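Local coordinates for protein flower-specific defensin (Nicotiana alata, PDB 4AAZ) that acts as a plant defence peptide against fungi such as Fusarium oxysporum and Botrytis cinerea and slows the growth of Helicoverpa caterpillars, at residues 27-32 with 41-46; 5-10 with 21-26; 13-18 with 37-42. All coordinates share one frame; numbering follows the deposited sequence. Where two conformers were deposited one is given.

Interaction 1 of 3, residues 27-32 with 41-46; sequences EKFTDG and CLCTKP. With EDO (1,2-ethanediol), chain C.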
loop_
_atom_site.group_PDB
_atom_site.type_symbol
_atom_site.label_atom_id
_atom_site.label_comp_id
_atom_site.label_asym_id
_atom_site.label_seq_id
_atom_site.Cartn_x
_atom_site.Cartn_y
_atom_site.Cartn_z
ATOM N N GLU A 27 -1.144 -0.286 9.202
ATOM C CA GLU A 27 -2.281 -1.190 9.097
ATOM C C GLU A 27 -1.885 -2.658 9.270
ATOM O O GLU A 27 -2.684 -3.543 9.059
ATOM C CB GLU A 27 -2.961 -1.010 7.744
ATOM C CG GLU A 27 -3.631 0.329 7.567
ATOM C CD GLU A 27 -4.160 0.561 6.167
ATOM O OE1 GLU A 27 -4.875 -0.307 5.624
ATOM O OE2 GLU A 27 -3.880 1.640 5.581
ATOM N N LYS A 28 -0.638 -2.886 9.681
ATOM C CA LYS A 28 -0.117 -4.226 9.982
ATOM C C LYS A 28 0.155 -5.077 8.754
ATOM O O LYS A 28 0.204 -6.298 8.832
ATOM C CB LYS A 28 -0.964 -4.957 11.027
ATOM C CG LYS A 28 -1.039 -4.223 12.353
ATOM C CD LYS A 28 -1.905 -4.980 13.377
ATOM C CE LYS A 28 -2.579 -4.027 14.358
ATOM N NZ LYS A 28 -3.607 -3.143 13.690
ATOM N N PHE A 29 0.386 -4.426 7.622
ATOM C CA PHE A 29 0.985 -5.073 6.481
ATOM C C PHE A 29 2.489 -4.897 6.585
ATOM O O PHE A 29 2.989 -4.185 7.448
ATOM C CB PHE A 29 0.434 -4.473 5.189
ATOM C CG PHE A 29 -1.042 -4.706 4.976
ATOM C CD1 PHE A 29 -1.968 -3.796 5.462
ATOM C CD2 PHE A 29 -1.490 -5.819 4.276
ATOM C CE1 PHE A 29 -3.304 -3.985 5.274
ATOM C CE2 PHE A 29 -2.839 -6.025 4.067
ATOM C CZ PHE A 29 -3.755 -5.115 4.575
ATOM N N THR A 30 3.237 -5.534 5.693
ATOM C CA THR A 30 4.679 -5.456 5.758
ATOM C C THR A 30 5.277 -4.485 4.734
ATOM O O THR A 30 6.445 -4.123 4.853
ATOM C CB THR A 30 5.352 -6.831 5.662
ATOM O OG1 THR A 30 4.930 -7.492 4.481
ATOM C CG2 THR A 30 4.965 -7.713 6.842
ATOM N N ASP A 31 4.504 -4.071 3.735
ATOM C CA ASP A 31 4.962 -3.076 2.769
ATOM C C ASP A 31 3.753 -2.448 2.095
ATOM O O ASP A 31 2.623 -2.956 2.196
ATOM C CB ASP A 31 5.879 -3.708 1.706
ATOM C CG ASP A 31 6.529 -2.680 0.787
ATOM O OD1 ASP A 31 7.035 -1.666 1.312
ATOM O OD2 ASP A 31 6.564 -2.878 -0.456
ATOM N N GLY A 32 3.999 -1.342 1.399
ATOM C CA GLY A 32 3.040 -0.769 0.485
ATOM C C GLY A 32 3.754 -0.238 -0.732
ATOM O O GLY A 32 4.861 0.259 -0.627
ATOM N N CYS A 41 -2.573 2.908 -3.468
ATOM C CA CYS A 41 -1.621 2.358 -2.515
ATOM C C CYS A 41 -2.029 0.937 -2.179
ATOM O O CYS A 41 -3.094 0.728 -1.555
ATOM C CB CYS A 41 -1.611 3.235 -1.279
ATOM S SG CYS A 41 -0.593 2.606 0.074
ATOM N N LEU A 42 -1.227 -0.023 -2.635
ATOM C CA LEU A 42 -1.496 -1.430 -2.397
ATOM C C LEU A 42 -0.560 -1.947 -1.338
ATOM O O LEU A 42 0.671 -1.894 -1.487
ATOM C CB LEU A 42 -1.356 -2.241 -3.684
ATOM C CG LEU A 42 -2.254 -1.792 -4.836
ATOM C CD1 LEU A 42 -1.969 -2.664 -6.094
ATOM C CD2 LEU A 42 -3.710 -1.866 -4.446
ATOM N N CYS A 43 -1.148 -2.446 -0.259
ATOM C CA CYS A 43 -0.388 -3.063 0.812
ATOM C C CYS A 43 -0.140 -4.534 0.515
ATOM O O CYS A 43 -0.975 -5.199 -0.136
ATOM C CB CYS A 43 -1.130 -2.964 2.150
ATOM S SG CYS A 43 -1.644 -1.291 2.612
ATOM N N THR A 44 0.973 -5.059 1.004
ATOM C CA THR A 44 1.269 -6.471 0.856
ATOM C C THR A 44 1.651 -7.089 2.192
ATOM O O THR A 44 2.248 -6.423 3.054
ATOM C CB THR A 44 2.393 -6.727 -0.161
ATOM O OG1 THR A 44 3.522 -5.896 0.129
ATOM C CG2 THR A 44 1.919 -6.433 -1.550
ATOM N N LYS A 45 1.296 -8.359 2.375
ATOM C CA LYS A 45 1.793 -9.140 3.507
ATOM C C LYS A 45 1.702 -10.602 3.119
ATOM O O LYS A 45 0.978 -10.934 2.176
ATOM C CB LYS A 45 0.986 -8.848 4.786
ATOM C CG LYS A 45 -0.461 -9.303 4.774
ATOM C CD LYS A 45 -1.144 -8.931 6.083
ATOM C CE LYS A 45 -2.606 -9.303 6.098
ATOM N NZ LYS A 45 -3.249 -8.880 7.384
ATOM N N PRO A 46 2.416 -11.486 3.817
ATOM C CA PRO A 46 2.338 -12.918 3.528
ATOM C C PRO A 46 0.920 -13.426 3.683
ATOM O O PRO A 46 0.183 -13.002 4.572
ATOM C CB PRO A 46 3.259 -13.544 4.582
ATOM C CG PRO A 46 4.284 -12.449 4.850
ATOM C CD PRO A 46 3.439 -11.184 4.836
HETATM C C1 EDO C . 11.575 -2.707 0.794
HETATM O O1 EDO C . 12.318 -3.150 1.964
HETATM C C2 EDO C . 10.074 -2.863 1.015
HETATM O O2 EDO C . 9.639 -1.897 1.964
HETATM O O HOH W 1 -3.378 -6.207 8.086
HETATM O O HOH W 2 -1.255 -8.638 10.134
HETATM O O HOH W 3 5.286 -7.107 1.758
HETATM O O HOH W 4 3.911 -3.547 -1.211
#
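A classic beta bulge opens the hairpin of strands 31-34 and 41-46, with Thr-30 and Asp-31 both facing Thr-44. Thr-44 O receives both amides of the bulge. The bond from Thr-30 N to Thr-44 O is 3.0 Å long, and the one from Asp-31 N is weak. Thr-44 N returns a bond of 2.9 Å to Asp-31 O. Next along the hairpin, Gly-32 and Cys-43 form a non-hydrogen-bonded pair with their CA atoms 4.1 Å apart.

Phe-29 carries the apolar half. Its CG is anti to its own carbonyl carbon (chi1 -65°) and meets Cys-43 CB at 3.3 Å. That CB lies over one ring face, offset toward the rim. Cys-43 SG approaches the same ring obliquely, a sulfur-aromatic contact. The Lys-45 chain, extended beyond CG, runs obliquely across the Phe-29 side chain, its CD 3.6 Å from Phe-29 CD2. Lys-45 NZ ends 4.8 Å from the centroid of the Phe-29 ring, an off-centre cation-pi contact. Water 1 sits over the ring face opposite Cys-43 CB and links Lys-45 NZ to Glu-27 O.

Two more waters join hydroxyl and carboxylate groups. Water 3 bridges Thr-30 OG1 and Thr-44 OG1. Water 4 bridges Thr-44 OG1 and Asp-31 OD2, which also forms a salt bridge with Lys-17. Asp-31 OD1 accepts a bond of 2.7 Å from O2 of an ethanediol, probably a crystallisation additive.

The turn before the bulge closes helix 17-26 with a Schellman motif, in which Lys-28 is the C-prime residue. Strand 41-46 is the middle strand of the sheet, with 31-34 and 2-6 as its neighbours. Disulfides from Cys-41 to Cys-20 and from Cys-43 to Cys-24 tie it to the helix.

Interaction 2 of 3, residues 5-10 with 21-26; sequences TESNTF and RKACIS. With EDO (1,2-ethanediol), chain C.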
loop_
_atom_site.group_PDB
_atom_site.type_symbol
_atom_site.label_atom_id
_atom_site.label_comp_id
_atom_site.label_asym_id
_atom_site.label_seq_id
_atom_site.Cartn_x
_atom_site.Cartn_y
_atom_site.Cartn_z
ATOM N N THR A 5 -3.633 -5.897 -0.877
ATOM C CA THR A 5 -4.884 -5.332 -0.374
ATOM C C THR A 5 -4.730 -3.812 -0.405
ATOM O O THR A 5 -3.762 -3.302 0.155
ATOM C CB THR A 5 -5.143 -5.774 1.067
ATOM O OG1 THR A 5 -5.187 -7.206 1.127
ATOM C CG2 THR A 5 -6.441 -5.199 1.572
ATOM N N GLU A 6 -5.647 -3.086 -1.043
ATOM C CA GLU A 6 -5.566 -1.632 -1.048
ATOM C C GLU A 6 -5.560 -1.088 0.360
ATOM O O GLU A 6 -6.345 -1.519 1.221
ATOM C CB GLU A 6 -6.697 -1.015 -1.857
ATOM C CG GLU A 6 -6.540 0.479 -2.054
ATOM C CD GLU A 6 -7.443 1.094 -3.101
ATOM O OE1 GLU A 6 -8.374 0.402 -3.617
ATOM O OE2 GLU A 6 -7.245 2.293 -3.415
ATOM N N SER A 7 -4.681 -0.144 0.634
ATOM C CA SER A 7 -4.660 0.539 1.916
ATOM C C SER A 7 -5.976 1.175 2.268
ATOM O O SER A 7 -6.592 1.866 1.452
ATOM C CB SER A 7 -3.586 1.632 1.875
ATOM O OG SER A 7 -3.606 2.473 3.046
ATOM N N ASN A 8 -6.395 1.000 3.523
ATOM C CA ASN A 8 -7.634 1.632 3.974
ATOM C C ASN A 8 -7.463 3.024 4.539
ATOM O O ASN A 8 -8.435 3.744 4.690
ATOM C CB ASN A 8 -8.307 0.729 4.987
ATOM C CG ASN A 8 -8.785 -0.573 4.359
ATOM O OD1 ASN A 8 -9.411 -0.550 3.311
ATOM N ND2 ASN A 8 -8.495 -1.711 4.993
ATOM N N THR A 9 -6.235 3.384 4.885
ATOM C CA THR A 9 -5.942 4.664 5.517
ATOM C C THR A 9 -5.115 5.639 4.698
ATOM O O THR A 9 -4.981 6.791 5.071
ATOM C CB THR A 9 -5.244 4.478 6.897
ATOM O OG1 THR A 9 -3.867 4.077 6.748
ATOM C CG2 THR A 9 -5.991 3.506 7.756
ATOM N N PHE A 10 -4.504 5.197 3.606
ATOM C CA PHE A 10 -3.695 6.121 2.802
ATOM C C PHE A 10 -4.588 7.102 2.055
ATOM O O PHE A 10 -5.498 6.677 1.346
ATOM C CB PHE A 10 -2.864 5.345 1.777
ATOM C CG PHE A 10 -2.061 6.204 0.854
ATOM C CD1 PHE A 10 -0.850 6.745 1.251
ATOM C CD2 PHE A 10 -2.501 6.454 -0.426
ATOM C CE1 PHE A 10 -0.117 7.530 0.397
ATOM C CE2 PHE A 10 -1.780 7.223 -1.282
ATOM C CZ PHE A 10 -0.574 7.767 -0.885
ATOM N N ARG A 21 3.883 3.059 1.972
ATOM C CA ARG A 21 4.476 2.069 2.853
ATOM C C ARG A 21 4.167 2.366 4.317
ATOM O O ARG A 21 3.821 1.463 5.085
ATOM C CB ARG A 21 5.992 1.997 2.620
ATOM C CG ARG A 21 6.715 1.117 3.650
ATOM C CD ARG A 21 8.156 0.779 3.341
ATOM N NE ARG A 21 8.905 1.970 2.993
ATOM C CZ ARG A 21 9.963 2.006 2.188
ATOM N NH1 ARG A 21 10.470 0.885 1.670
ATOM N NH2 ARG A 21 10.505 3.174 1.876
ATOM N N LYS A 22 4.267 3.626 4.707
ATOM C CA LYS A 22 4.003 3.980 6.095
ATOM C C LYS A 22 2.566 3.632 6.465
ATOM O O LYS A 22 2.320 3.037 7.508
ATOM C CB LYS A 22 4.304 5.461 6.329
ATOM C CG LYS A 22 4.084 5.944 7.771
ATOM C CD LYS A 22 4.369 7.430 7.884
ATOM C CE LYS A 22 3.133 8.255 7.787
ATOM N NZ LYS A 22 2.362 8.158 9.066
ATOM N N ALA A 23 1.607 4.010 5.630
ATOM C CA ALA A 23 0.211 3.681 5.897
ATOM C C ALA A 23 0.006 2.193 6.015
ATOM O O ALA A 23 -0.652 1.707 6.920
ATOM C CB ALA A 23 -0.666 4.267 4.780
ATOM N N CYS A 24 0.565 1.439 5.080
ATOM C CA CYS A 24 0.405 -0.005 5.084
ATOM C C CYS A 24 0.984 -0.654 6.325
ATOM O O CYS A 24 0.383 -1.558 6.907
ATOM C CB CYS A 24 1.009 -0.576 3.814
ATOM S SG CYS A 24 0.032 -0.156 2.322
ATOM N N ILE A 25 2.168 -0.199 6.727
ATOM C CA ILE A 25 2.780 -0.738 7.946
ATOM C C ILE A 25 1.916 -0.372 9.161
ATOM O O ILE A 25 1.757 -1.171 10.084
ATOM C CB ILE A 25 4.267 -0.301 8.056
ATOM C CG1 ILE A 25 5.035 -0.992 6.943
ATOM C CG2 ILE A 25 4.854 -0.663 9.401
ATOM C CD1 ILE A 25 6.498 -0.572 6.809
ATOM N N SER A 26 1.338 0.828 9.172
ATOM C CA SER A 26 0.418 1.262 10.230
ATOM C C SER A 26 -0.774 0.334 10.336
ATOM O O SER A 26 -1.358 0.187 11.409
ATOM C CB SER A 26 -0.113 2.680 9.984
ATOM O OG SER A 26 0.873 3.676 10.147
HETATM C C1 EDO C . 11.575 -2.707 0.794
HETATM O O1 EDO C . 12.318 -3.150 1.964
HETATM C C2 EDO C . 10.074 -2.863 1.015
HETATM O O2 EDO C . 9.639 -1.897 1.964
#
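Ser-7, Thr-9 and Phe-10 meet around the methyl group of Ala-23, and this packing makes up most of the contact. Thr-9 OG1 lies 3.8 Å from Ala-23 CB. Ser-7 OG reaches the same methyl, Ala-23 CB, at 3.9 Å. Phe-10 touches it with its CB, also 3.9 Å from Ala-23 CB. The Phe-10 ring has Ala-23 CB at its edge, near the ring plane. Beside this cluster, Ser-7 CB lies 4.1 Å from Cys-24 SG. Both helix residues are buried. Ala-23 turns its methyl to the loop, whereas the sulfur of Cys-24 is held in a disulfide and is merely brushed by Ser-7.

The polar bonds run within the segments and to groups outside them. Phe-10 N donates to Ser-7 OG at 2.9 Å with an angle of 145°, an ST motif that closes the turn of residues 7-10. Ser-7 OG is anti to its backbone N (chi1 173°), where it meets both Phe-10 N and Ala-23 CB. Glu-27, the first residue after the helix, holds this turn with both carboxylate oxygens: OE2 bonds to Ser-7 OG and Thr-9 OG1, and OE1 to Asn-8 N. The hydroxyls that rest on the Ala-23 methyl therefore have a carboxylate partner as well. Arg-21 does not touch the loop; its NH1 donates to O2 of an ethanediol, probably from the crystallisation liquor, which in turn donates to Asp-31 OD1.

The loop after strand 2-6 thus lies against one side of helix 17-26. Phe-10 also packs on Pro-19 and Cys-20 of the helix and on Cys-41 of strand 41-46. Ser-7 touches Cys-41 and Cys-43 of the same strand. The loop so packs on the cysteine-stabilised alpha-beta motif, in which Cys-20 and Cys-24, one helical turn apart, are bonded to the central strand.

Interaction 3 of 3, residues 13-18 with 37-42; sequences ICITKP and ILRRCL. With PO4 (phosphate ion), chain F; EDO (1,2-ethanediol), chain D.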
loop_
_atom_site.group_PDB
_atom_site.type_symbol
_atom_site.label_atom_id
_atom_site.label_comp_id
_atom_site.label_asym_id
_atom_site.label_seq_id
_atom_site.Cartn_x
_atom_site.Cartn_y
_atom_site.Cartn_z
ATOM N N ILE A 13 -4.127 9.799 -4.298
ATOM C CA ILE A 13 -3.445 8.939 -5.255
ATOM C C ILE A 13 -2.015 8.655 -4.820
ATOM O O ILE A 13 -1.352 9.450 -4.143
ATOM C CB ILE A 13 -3.456 9.441 -6.697
ATOM C CG1 ILE A 13 -2.736 10.754 -6.816
ATOM C CG2 ILE A 13 -4.881 9.507 -7.239
ATOM C CD1 ILE A 13 -2.462 11.142 -8.293
ATOM N N CYS A 14 -1.567 7.462 -5.171
ATOM C CA CYS A 14 -0.261 6.959 -4.780
ATOM C C CYS A 14 0.732 7.321 -5.875
ATOM O O CYS A 14 0.645 6.810 -7.004
ATOM C CB CYS A 14 -0.341 5.451 -4.592
ATOM S SG CYS A 14 1.051 4.760 -3.671
ATOM N N ILE A 15 1.676 8.195 -5.543
ATOM C CA ILE A 15 2.731 8.594 -6.479
ATOM C C ILE A 15 4.092 8.178 -5.957
ATOM O O ILE A 15 4.880 7.600 -6.700
ATOM C CB ILE A 15 2.717 10.118 -6.762
ATOM C CG1 ILE A 15 1.385 10.513 -7.420
ATOM C CG2 ILE A 15 3.897 10.533 -7.622
ATOM C CD1 ILE A 15 1.122 9.864 -8.782
ATOM N N THR A 16 4.392 8.442 -4.690
ATOM C CA THR A 16 5.663 8.007 -4.117
ATOM C C THR A 16 5.437 6.989 -3.009
ATOM O O THR A 16 4.428 7.010 -2.291
ATOM C CB THR A 16 6.509 9.167 -3.576
ATOM O OG1 THR A 16 5.856 9.741 -2.439
ATOM C CG2 THR A 16 6.760 10.195 -4.641
ATOM N N LYS A 17 6.392 6.080 -2.891
ATOM C CA LYS A 17 6.300 4.966 -1.959
ATOM C C LYS A 17 6.229 5.340 -0.467
ATOM O O LYS A 17 5.421 4.759 0.268
ATOM C CB LYS A 17 7.466 4.007 -2.149
ATOM C CG LYS A 17 7.344 2.727 -1.317
ATOM C CD LYS A 17 8.563 1.842 -1.470
ATOM C CE LYS A 17 8.394 0.506 -0.811
ATOM N NZ LYS A 17 7.385 -0.335 -1.518
ATOM N N PRO A 18 7.083 6.264 0.009
ATOM C CA PRO A 18 7.183 6.373 1.486
ATOM C C PRO A 18 5.866 6.534 2.266
ATOM O O PRO A 18 5.676 5.809 3.248
ATOM C CB PRO A 18 8.121 7.574 1.679
ATOM C CG PRO A 18 9.036 7.453 0.484
ATOM C CD PRO A 18 8.128 7.054 -0.660
ATOM N N ILE A 37 -1.660 2.363 -12.830
ATOM C CA ILE A 37 -2.721 2.901 -13.655
ATOM C C ILE A 37 -3.786 3.611 -12.829
ATOM O O ILE A 37 -3.981 4.809 -12.990
ATOM C CB ILE A 37 -3.313 1.811 -14.594
ATOM C CG1 ILE A 37 -2.200 1.247 -15.492
ATOM C CG2 ILE A 37 -4.473 2.364 -15.391
ATOM C CD1 ILE A 37 -1.476 2.323 -16.319
ATOM N N LEU A 38 -4.439 2.905 -11.905
ATOM C CA LEU A 38 -5.369 3.553 -11.002
ATOM C C LEU A 38 -4.619 4.300 -9.882
ATOM O O LEU A 38 -5.212 5.095 -9.153
ATOM C CB LEU A 38 -6.377 2.558 -10.412
ATOM C CG LEU A 38 -7.433 2.044 -11.404
ATOM C CD1 LEU A 38 -8.132 0.779 -10.865
ATOM C CD2 LEU A 38 -8.460 3.128 -11.748
ATOM N N ARG A 39 -3.313 4.057 -9.747
ATOM C CA ARG A 39 -2.446 4.805 -8.810
ATOM C C ARG A 39 -2.989 4.685 -7.383
ATOM O O ARG A 39 -3.208 5.662 -6.677
ATOM C CB ARG A 39 -2.235 6.240 -9.275
ATOM C CG ARG A 39 -1.711 6.238 -10.706
ATOM C CD ARG A 39 -0.980 7.481 -11.069
ATOM N NE ARG A 39 -1.915 8.562 -11.297
ATOM C CZ ARG A 39 -1.553 9.774 -11.704
ATOM N NH1 ARG A 39 -0.277 10.027 -11.938
ATOM N NH2 ARG A 39 -2.469 10.717 -11.878
ATOM N N ARG A 40 -3.184 3.441 -6.989
ATOM C CA ARG A 40 -3.631 3.086 -5.659
ATOM C C ARG A 40 -2.446 2.680 -4.776
ATOM O O ARG A 40 -1.442 2.156 -5.268
ATOM C CB ARG A 40 -4.608 1.919 -5.763
ATOM C CG ARG A 40 -5.801 2.231 -6.671
ATOM C CD ARG A 40 -6.840 1.144 -6.654
ATOM N NE ARG A 40 -6.360 -0.055 -7.315
ATOM C CZ ARG A 40 -6.729 -1.281 -7.000
ATOM N NH1 ARG A 40 -7.549 -1.508 -5.978
ATOM N NH2 ARG A 40 -6.294 -2.295 -7.726
ATOM N N CYS A 41 -2.573 2.908 -3.468
ATOM C CA CYS A 41 -1.621 2.358 -2.515
ATOM C C CYS A 41 -2.029 0.937 -2.179
ATOM O O CYS A 41 -3.094 0.728 -1.555
ATOM C CB CYS A 41 -1.611 3.235 -1.279
ATOM S SG CYS A 41 -0.593 2.606 0.074
ATOM N N LEU A 42 -1.227 -0.023 -2.635
ATOM C CA LEU A 42 -1.496 -1.430 -2.397
ATOM C C LEU A 42 -0.560 -1.947 -1.338
ATOM O O LEU A 42 0.671 -1.894 -1.487
ATOM C CB LEU A 42 -1.356 -2.241 -3.684
ATOM C CG LEU A 42 -2.254 -1.792 -4.836
ATOM C CD1 LEU A 42 -1.969 -2.664 -6.094
ATOM C CD2 LEU A 42 -3.710 -1.866 -4.446
HETATM P P PO4 F . -4.405 -0.908 -10.663
HETATM O O1 PO4 F . -4.493 -0.134 -9.391
HETATM O O2 PO4 F . -3.123 -1.704 -10.754
HETATM O O3 PO4 F . -5.501 -1.939 -10.591
HETATM O O4 PO4 F . -4.524 0.001 -11.806
HETATM C C1 EDO D . -5.752 7.377 -11.704
HETATM O O1 EDO D . -4.849 8.410 -11.305
HETATM C C2 EDO D . -6.852 7.311 -10.661
HETATM O O2 EDO D . -7.390 8.640 -10.519
#
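Arg-39 O receives Cys-14 N at 2.9 Å in an almost straight hydrogen bond of 175°. The donor stands above the carbonyl plane. Ile-13 CA adds a long CA-H...O contact at 3.6 Å from Arg-39 O. Arg-39 has positive phi here, as the chain turns toward strand 41-46.

The Arg-39 side chain runs side by side with Ile-13 and Ile-15, all pointing the same way. Ile-13 CD1 lies over one face of the guanidinium, toward the rim, 3.6 Å from Arg-39 NH2. Ile-15 CD1 comes obliquely to Arg-39 NH1 at 3.5 Å. Arg-39 NE donates to O1 of an ethanediol, probably a crystallisation additive, at the edge of the group.

Next to the backbone bond, Cys-14 CB packs 3.5 Å from Arg-40 C, and Cys-14 SG lies 3.9 Å from Cys-41 CB. Arg-40 starts away from the loop; its guanidinium binds a phosphate, probably from the crystallisation liquor, with Arg-40 NE 2.8 Å from phosphate O1. Its NH2 bonds to O3, Leu-38 N to O4. Arg-40 NH1 forms a salt bridge with Glu-6.

Both touching cysteines are in disulfides, Cys-14 with Cys-34 and Cys-41 with Cys-20. The contact fastens the loop before the helix to the gamma-core hairpin of the cysteine-stabilised alpha-beta fold of plant defensins.

Overall arrangement
The three contacts cover much of one small disulfide-rich domain. Interactions 1 and 2 have centres about 6 Å apart and are joined by a disulfide. Interaction 3 lies about 13 Å from interaction 1, on the other side of the chain's centre, and about 10 Å from interaction 2. Interactions 1 and 3 share Cys-41 and Leu-42 of strand 41-46, and Lys-17 NZ reaches Asp-31 OD2 and Gly-32 O. Segment 13-18 of interaction 3 leads into helix 17-26, which interaction 2 uses. Along the chain, interaction 2 closes before interaction 1 opens, whereas 2 and 3 alternate. Helix, sheet and loops are thus interlocked, with four disulfides in 47 residues, as in other plant defensins.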